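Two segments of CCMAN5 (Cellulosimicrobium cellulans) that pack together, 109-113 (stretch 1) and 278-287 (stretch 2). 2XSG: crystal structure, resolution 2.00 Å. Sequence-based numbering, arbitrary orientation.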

ATOM      1  N   GLY A 109      10.414   8.022 -13.665  1.00  4.59           N
ATOM      2  CA  GLY A 109       9.900   6.706 -14.016  1.00  4.60           C
ATOM      3  C   GLY A 109      10.602   5.695 -13.130  1.00  4.10           C
ATOM      4  O   GLY A 109      11.417   6.090 -12.278  1.00  4.04           O
ATOM      5  N   PRO A 110      10.303   4.393 -13.321  1.00  3.65           N
ATOM      6  CA  PRO A 110      10.784   3.370 -12.390  1.00  3.95           C
ATOM      7  C   PRO A 110      12.296   3.392 -12.122  1.00  3.98           C
ATOM      8  O   PRO A 110      13.086   3.072 -12.997  1.00  4.31           O
ATOM      9  N   GLY A 111      12.665   3.794 -10.905  1.00  4.39           N
ATOM     10  CA  GLY A 111      14.058   3.826 -10.468  1.00  4.26           C
ATOM     11  C   GLY A 111      14.736   5.184 -10.482  1.00  4.52           C
ATOM     12  O   GLY A 111      15.888   5.309 -10.042  1.00  4.68           O
ATOM     13  N   PHE A 112      14.051   6.203 -10.994  1.00  4.61           N
ATOM     14  CA  PHE A 112      14.689   7.509 -11.197  1.00  4.28           C
ATOM     15  C   PHE A 112      13.752   8.686 -11.046  1.00  4.24           C
ATOM     16  O   PHE A 112      12.561   8.566 -11.265  1.00  4.43           O
ATOM     17  N   TYR A 113      14.313   9.834 -10.677  1.00  4.90           N
ATOM     18  CA  TYR A 113      13.590  11.099 -10.766  1.00  5.36           C
ATOM     19  C   TYR A 113      14.560  12.244 -11.116  1.00  5.85           C
ATOM     20  O   TYR A 113      15.680  12.291 -10.605  1.00  6.22           O
ATOM     21  N   ILE A 278      23.753   2.421 -12.263  1.00  4.75           N
ATOM     22  CA  ILE A 278      22.837   2.156 -11.154  1.00  5.84           C
ATOM     23  C   ILE A 278      21.390   2.457 -11.554  1.00  6.01           C
ATOM     24  O   ILE A 278      20.491   1.659 -11.288  1.00  6.86           O
ATOM     25  N   ARG A 279      21.168   3.592 -12.216  1.00  6.80           N
ATOM     26  CA  ARG A 279      19.832   3.946 -12.715  1.00  6.83           C
ATOM     27  C   ARG A 279      19.348   2.902 -13.718  1.00  6.83           C
ATOM     28  O   ARG A 279      18.208   2.440 -13.638  1.00  6.59           O
ATOM     29  N   ASP A 280      20.221   2.544 -14.659  1.00  7.44           N
ATOM     30  CA  ASP A 280      19.882   1.581 -15.709  1.00  7.77           C
ATOM     31  C   ASP A 280      19.530   0.221 -15.119  1.00  7.79           C
ATOM     32  O   ASP A 280      18.574  -0.431 -15.558  1.00  8.15           O
ATOM     33  N   ARG A 281      20.320  -0.225 -14.144  1.00  7.69           N
ATOM     34  CA  ARG A 281      20.087  -1.539 -13.527  1.00  7.74           C
ATOM     35  C   ARG A 281      18.757  -1.611 -12.775  1.00  7.31           C
ATOM     36  O   ARG A 281      18.077  -2.644 -12.785  1.00  7.07           O
ATOM     37  N   THR A 282      18.370  -0.513 -12.134  1.00  6.77           N
ATOM     38  CA  THR A 282      17.085  -0.508 -11.446  1.00  6.38           C
ATOM     39  C   THR A 282      15.940  -0.494 -12.454  1.00  6.01           C
ATOM     40  O   THR A 282      14.907  -1.120 -12.209  1.00  6.03           O
ATOM     41  N   ARG A 283      16.123   0.194 -13.586  1.00  5.94           N
ATOM     42  CA  ARG A 283      15.098   0.173 -14.649  1.00  5.81           C
ATOM     43  C   ARG A 283      14.873  -1.249 -15.152  1.00  6.15           C
ATOM     44  O   ARG A 283      13.724  -1.657 -15.333  1.00  6.44           O
ATOM     45  N   ALA A 284      15.965  -2.002 -15.347  1.00  5.82           N
ATOM     46  CA  ALA A 284      15.882  -3.396 -15.790  1.00  5.99           C
ATOM     47  C   ALA A 284      15.224  -4.281 -14.742  1.00  5.44           C
ATOM     48  O   ALA A 284      14.396  -5.131 -15.068  1.00  5.00           O
ATOM     49  N   GLU A 285      15.602  -4.097 -13.487  1.00  5.57           N
ATOM     50  CA  GLU A 285      14.918  -4.786 -12.400  1.00  6.57           C
ATOM     51  C   GLU A 285      13.392  -4.512 -12.430  1.00  6.30           C
ATOM     52  O   GLU A 285      12.590  -5.440 -12.235  1.00  6.47           O
ATOM     53  N   TRP A 286      12.990  -3.266 -12.706  1.00  5.75           N
ATOM     54  CA  TRP A 286      11.553  -2.957 -12.797  1.00  5.67           C
ATOM     55  C   TRP A 286      10.907  -3.664 -13.976  1.00  6.24           C
ATOM     56  O   TRP A 286       9.797  -4.187 -13.861  1.00  5.47           O
ATOM     57  N   ASN A 287      11.612  -3.671 -15.113  1.00  7.55           N
ATOM     58  CA  ASN A 287      11.116  -4.343 -16.316  1.00  8.00           C
ATOM     59  C   ASN A 287      10.908  -5.852 -16.123  1.00  8.31           C
ATOM     60  O   ASN A 287       9.967  -6.426 -16.682  1.00  8.55           O
TER

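A type II beta turn, Gly 109 to Phe 112, packs against one side of the helix 278-287, and the two segments bury 324 Å² between them. The turn is closed by the backbone bond from Phe 112 N to Gly 109 O (2.9 Å). No direct hydrogen bond crosses to the helix, so the contact rests on van der Waals packing and a water bridge.

The apolar contact centres on Pro 110 and Trp 286, whose CA-to-CB bonds both point toward the opposing segment. Pro 110, with a C-gamma exo ring, sets its CB over one face of the indole, 3.4 Å from Trp 286 CD1; the same CB lies 3.7 Å from the centroid of the five-membered ring, a CH-pi contact. Trp 286 is an m rotamer (chi1 -90°), and its NE1 is hydrogen-bonded elsewhere in the structure.

Close backbone approach occurs at Gly 111, whose CA is 5.4 Å from Thr 282 CA. Thr 282, also m, points toward the turn and brings its CG2 to 3.7 Å from Gly 111 CA. An ideal CB on Gly 111 would lie 2.9 Å from Thr 282 CG2, a clash, and the backbone angles there independently call for glycine.

Phe 112 points toward the helix as a p rotamer (chi1 82°) and meets two long side chains, both t at chi1. Its CB lies 3.7 Å from Arg 279 CG, while its CE1 approaches Arg 283 NH1 at 3.9 Å, near the guanidinium plane and at its edge. Arg 283 starts sideways, but its extended chain brings the end nearer the turn. Arg 279 NH2 forms a salt bridge with Asp 280 OD1 (3.2 Å).

One water links the backbones, donating to Pro 110 O (2.7 Å from the water O) and Arg 279 O (3.0 Å from it).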

ATOM      1  CB  PRO A 110      10.323   2.059 -13.059  1.00  3.90           C
ATOM      2  CG  PRO A 110       9.042   2.433 -13.694  1.00  2.60           C
ATOM      3  CD  PRO A 110       9.327   3.826 -14.274  1.00  3.42           C
ATOM      4  CB  PHE A 112      15.457   7.563 -12.541  1.00  4.30           C
ATOM      5  CG  PHE A 112      14.598   7.861 -13.754  1.00  4.24           C
ATOM      6  CD1 PHE A 112      13.847   6.856 -14.356  1.00  5.64           C
ATOM      7  CD2 PHE A 112      14.588   9.129 -14.317  1.00  5.69           C
ATOM      8  CE1 PHE A 112      13.070   7.107 -15.486  1.00  7.08           C
ATOM      9  CE2 PHE A 112      13.810   9.410 -15.447  1.00  7.75           C
ATOM     10  CZ  PHE A 112      13.036   8.387 -16.030  1.00  8.10           C
ATOM     11  CB  TYR A 113      12.842  11.376  -9.459  1.00  4.96           C
ATOM     12  CG  TYR A 113      12.233  12.756  -9.383  1.00  5.13           C
ATOM     13  CD1 TYR A 113      13.014  13.859  -9.010  1.00  5.28           C
ATOM     14  CD2 TYR A 113      10.893  12.959  -9.656  1.00  4.85           C
ATOM     15  CE1 TYR A 113      12.476  15.122  -8.926  1.00  4.04           C
ATOM     16  CE2 TYR A 113      10.334  14.228  -9.574  1.00  4.63           C
ATOM     17  CZ  TYR A 113      11.136  15.305  -9.207  1.00  5.72           C
ATOM     18  OH  TYR A 113      10.608  16.570  -9.145  1.00  5.62           O
ATOM     19  CB  ILE A 278      23.244   2.926  -9.859  1.00  5.63           C
ATOM     20  CG1 ILE A 278      24.632   2.473  -9.383  1.00  4.68           C
ATOM     21  CG2 ILE A 278      22.207   2.715  -8.758  1.00  7.21           C
ATOM     22  CD1 ILE A 278      25.375   3.523  -8.479  1.00  3.44           C
ATOM     23  CB  ARG A 279      19.844   5.322 -13.371  1.00  6.75           C
ATOM     24  CG  ARG A 279      18.449   5.868 -13.769  1.00  8.35           C
ATOM     25  CD  ARG A 279      18.575   7.052 -14.758  1.00 11.83           C
ATOM     26  NE  ARG A 279      19.381   6.608 -15.892  1.00 14.01           N
ATOM     27  CZ  ARG A 279      20.274   7.333 -16.550  1.00 14.91           C
ATOM     28  NH1 ARG A 279      20.500   8.614 -16.227  1.00 15.32           N
ATOM     29  NH2 ARG A 279      20.945   6.752 -17.543  1.00 11.97           N
ATOM     30  CB  ASP A 280      21.044   1.426 -16.693  1.00  7.90           C
ATOM     31  CG  ASP A 280      21.223   2.637 -17.615  1.00  8.94           C
ATOM     32  OD1 ASP A 280      20.413   3.593 -17.567  1.00 11.12           O
ATOM     33  OD2 ASP A 280      22.181   2.620 -18.414  1.00  8.26           O
ATOM     34  CB  ARG A 281      21.243  -1.933 -12.623  1.00  7.90           C
ATOM     35  CG  ARG A 281      21.069  -3.287 -11.967  1.00  9.37           C
ATOM     36  CD  ARG A 281      22.154  -3.539 -10.935  1.00 11.52           C
ATOM     37  NE  ARG A 281      22.081  -2.580  -9.832  1.00  9.95           N
ATOM     38  CZ  ARG A 281      22.968  -2.494  -8.841  1.00  9.96           C
ATOM     39  NH1 ARG A 281      24.018  -3.305  -8.803  1.00  6.73           N
ATOM     40  NH2 ARG A 281      22.804  -1.581  -7.886  1.00  8.76           N
ATOM     41  CB  THR A 282      16.968   0.629 -10.447  1.00  6.08           C
ATOM     42  OG1 THR A 282      18.008   0.488  -9.471  1.00  6.13           O
ATOM     43  CG2 THR A 282      15.628   0.575  -9.751  1.00  6.09           C
ATOM     44  CB  ARG A 283      15.408   1.124 -15.816  1.00  6.05           C
ATOM     45  CG  ARG A 283      14.272   1.182 -16.867  1.00  6.34           C
ATOM     46  CD  ARG A 283      14.693   1.880 -18.172  1.00  9.20           C
ATOM     47  NE  ARG A 283      13.538   2.160 -19.033  1.00 10.87           N
ATOM     48  CZ  ARG A 283      12.767   3.249 -18.949  1.00 11.47           C
ATOM     49  NH1 ARG A 283      13.009   4.187 -18.042  1.00 11.70           N
ATOM     50  NH2 ARG A 283      11.740   3.401 -19.775  1.00 11.08           N
ATOM     51  CB  ALA A 284      17.274  -3.951 -16.170  1.00  5.81           C
ATOM     52  CB  GLU A 285      15.557  -4.425 -11.049  1.00  7.09           C
ATOM     53  CG  GLU A 285      14.947  -5.149  -9.859  1.00  9.96           C
ATOM     54  CD  GLU A 285      15.581  -4.749  -8.527  1.00 14.74           C
ATOM     55  OE1 GLU A 285      16.619  -4.029  -8.542  1.00 14.84           O
ATOM     56  OE2 GLU A 285      15.027  -5.161  -7.470  1.00 13.97           O
ATOM     57  CB  TRP A 286      11.283  -1.452 -12.859  1.00  4.30           C
ATOM     58  CG  TRP A 286      11.097  -0.851 -11.494  1.00  4.00           C
ATOM     59  CD1 TRP A 286      11.919   0.050 -10.873  1.00  2.00           C
ATOM     60  CD2 TRP A 286      10.025  -1.117 -10.572  1.00  2.61           C
ATOM     61  NE1 TRP A 286      11.416   0.377  -9.629  1.00  3.49           N
ATOM     62  CE2 TRP A 286      10.264  -0.336  -9.413  1.00  2.76           C
ATOM     63  CE3 TRP A 286       8.900  -1.959 -10.602  1.00  3.58           C
ATOM     64  CZ2 TRP A 286       9.413  -0.362  -8.304  1.00  2.00           C
ATOM     65  CZ3 TRP A 286       8.044  -1.983  -9.491  1.00  2.00           C
ATOM     66  CH2 TRP A 286       8.307  -1.188  -8.362  1.00  2.00           C
ATOM     67  CB  ASN A 287      12.018  -4.059 -17.522  1.00  8.07           C
ATOM     68  CG  ASN A 287      11.663  -2.764 -18.226  1.00  8.10           C
ATOM     69  OD1 ASN A 287      10.512  -2.338 -18.229  1.00  9.36           O
ATOM     70  ND2 ASN A 287      12.658  -2.130 -18.829  1.00 10.10           N
TER
HETATM   71  O   HOH W   1      15.591   3.911 -13.665  1.00  5.89           O